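Local coordinates for sefir domain protein (Bacillus cereus F65185, PDB 5Y8E) that is a prokaryotic SEFIR domain that probably works in signalling by associating with other SEFIR domains, at residues I6-W10 with T84-T88. Sequence-based numbering, arbitrary orientation.
Sequences ISYSW and TMIIT
The indole of Trp-10 and the thioether of Met-85 meet obliquely: methyl CE of Met-85 sits 3.5 Å from Trp-10 CD1, and SD stands 4.6 Å from the centroid of the five-membered ring, 32° off its normal, a Met-aromatic contact. The methionine chain runs roughly perpendicular to the indole side chain. Lys-16 and Arg-47 add cation-pi contacts to the same indole, whose NE1 is hydrogen-bonded to Asp-37. The Tyr-8 ring turns its edge, in plane, to Ile-6 O and gives its hydroxyl to a hydrogen bond with Asp-37 as well. Met-85 reaches the indole because its chain, extended at chi2, bends back at chi3 (-55°); on the way CG passes 3.6 Å from Tyr-8 O.

No direct hydrogen bond joins the segments; water does the bridging. One water is hydrogen-bonded to Ser-7 OG (2.7 Å) and donates to Met-85 O (2.8 Å), while a second accepts from Tyr-8 N and donates weakly to that same carbonyl. Ser-7 OG, also bonded to Tyr-69, packs 3.6 Å from Ile-87 CG1, and Ile-86 CD1 touches Ser-9 CB at 4.2 Å. This is buried packing at the C-terminal end of a central parallel strand, where the loop leading into helix 89-93 packs against the end of strand 3-7 and the residues that follow, consistent with the flavodoxin-like alpha/beta fold of TIR and SEFIR domains.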
loop_
_atom_site.group_PDB
_atom_site.type_symbol
_atom_site.label_atom_id
_atom_site.label_comp_id
_atom_site.label_asym_id
_atom_site.label_seq_id
_atom_site.Cartn_x
_atom_site.Cartn_y
_atom_site.Cartn_z
ATOM N N ILE A 6 0.369 -4.492 -3.533
ATOM C CA ILE A 6 1.223 -3.925 -2.498
ATOM C C ILE A 6 2.233 -2.977 -3.124
ATOM O O ILE A 6 3.106 -3.390 -3.895
ATOM C CB ILE A 6 1.938 -5.018 -1.672
ATOM C CG1 ILE A 6 0.910 -5.960 -1.042
ATOM C CG2 ILE A 6 2.853 -4.387 -0.614
ATOM C CD1 ILE A 6 1.526 -7.086 -0.177
ATOM N N SER A 7 2.081 -1.693 -2.810
ATOM C CA SER A 7 3.009 -0.669 -3.260
ATOM C C SER A 7 4.032 -0.447 -2.156
ATOM O O SER A 7 3.671 -0.148 -1.011
ATOM C CB SER A 7 2.252 0.628 -3.563
ATOM O OG SER A 7 3.125 1.670 -3.973
ATOM N N TYR A 8 5.310 -0.606 -2.487
ATOM C CA TYR A 8 6.361 -0.464 -1.483
ATOM C C TYR A 8 7.682 -0.087 -2.121
ATOM O O TYR A 8 7.843 -0.175 -3.338
ATOM C CB TYR A 8 6.511 -1.749 -0.643
ATOM C CG TYR A 8 7.110 -2.940 -1.374
ATOM C CD1 TYR A 8 6.396 -3.598 -2.366
ATOM C CD2 TYR A 8 8.368 -3.432 -1.036
ATOM C CE1 TYR A 8 6.921 -4.688 -3.026
ATOM C CE2 TYR A 8 8.906 -4.538 -1.689
ATOM C CZ TYR A 8 8.169 -5.153 -2.685
ATOM O OH TYR A 8 8.671 -6.241 -3.358
ATOM N N SER A 9 8.622 0.357 -1.302
ATOM C CA SER A 9 9.954 0.686 -1.798
ATOM C C SER A 9 10.917 -0.414 -1.368
ATOM O O SER A 9 10.736 -1.013 -0.308
ATOM C CB SER A 9 10.410 2.027 -1.225
ATOM O OG SER A 9 11.730 2.323 -1.643
ATOM N N TRP A 10 11.934 -0.688 -2.177
ATOM C CA TRP A 10 12.925 -1.698 -1.812
ATOM C C TRP A 10 13.985 -1.091 -0.886
ATOM O O TRP A 10 15.165 -1.012 -1.233
ATOM C CB TRP A 10 13.580 -2.293 -3.062
ATOM C CG TRP A 10 12.708 -3.284 -3.813
ATOM C CD1 TRP A 10 11.344 -3.375 -3.783
ATOM C CD2 TRP A 10 13.160 -4.331 -4.689
ATOM N NE1 TRP A 10 10.918 -4.400 -4.606
ATOM C CE2 TRP A 10 12.015 -5.004 -5.167
ATOM C CE3 TRP A 10 14.421 -4.752 -5.127
ATOM C CZ2 TRP A 10 12.099 -6.084 -6.055
ATOM C CZ3 TRP A 10 14.501 -5.823 -6.011
ATOM C CH2 TRP A 10 13.347 -6.476 -6.464
ATOM N N THR A 84 10.333 4.451 -11.406
ATOM C CA THR A 84 9.677 4.916 -10.207
ATOM C C THR A 84 8.671 3.834 -9.663
ATOM O O THR A 84 7.866 3.335 -10.395
ATOM C CB THR A 84 8.994 6.243 -10.531
ATOM O OG1 THR A 84 9.975 7.211 -10.918
ATOM C CG2 THR A 84 8.196 6.762 -9.383
ATOM N N MET A 85 8.754 3.500 -8.380
ATOM C CA MET A 85 7.873 2.503 -7.807
ATOM C C MET A 85 7.030 3.049 -6.618
ATOM O O MET A 85 6.373 2.313 -5.955
ATOM C CB MET A 85 8.636 1.244 -7.395
ATOM C CG MET A 85 9.427 1.370 -6.143
ATOM S SD MET A 85 10.755 0.028 -5.999
ATOM C CE MET A 85 9.776 -1.364 -6.170
ATOM N N ILE A 86 7.069 4.352 -6.411
ATOM C CA ILE A 86 6.431 5.011 -5.318
ATOM C C ILE A 86 5.239 5.855 -5.860
ATOM O O ILE A 86 5.381 6.565 -6.783
ATOM C CB ILE A 86 7.484 5.908 -4.577
ATOM C CG1 ILE A 86 8.521 4.961 -3.933
ATOM C CG2 ILE A 86 6.881 6.764 -3.617
ATOM C CD1 ILE A 86 9.590 5.586 -3.285
ATOM N N ILE A 87 4.100 5.714 -5.232
ATOM C CA ILE A 87 2.919 6.406 -5.649
ATOM C C ILE A 87 3.169 7.921 -5.759
ATOM O O ILE A 87 3.682 8.523 -4.880
ATOM C CB ILE A 87 1.757 6.095 -4.715
ATOM C CG1 ILE A 87 1.290 4.671 -4.908
ATOM C CG2 ILE A 87 0.607 6.966 -4.952
ATOM C CD1 ILE A 87 0.361 4.223 -3.876
ATOM N N THR A 88 2.706 8.483 -6.869
ATOM C CA THR A 88 2.802 9.926 -7.118
ATOM C C THR A 88 1.486 10.682 -6.860
ATOM O O THR A 88 0.462 10.109 -6.919
ATOM C CB THR A 88 3.123 10.186 -8.637
ATOM O OG1 THR A 88 2.088 9.639 -9.396
ATOM C CG2 THR A 88 4.408 9.530 -9.034
HETATM O O HOH W 1 4.106 0.787 -6.310
HETATM O O HOH W 2 5.952 -0.935 -5.370
#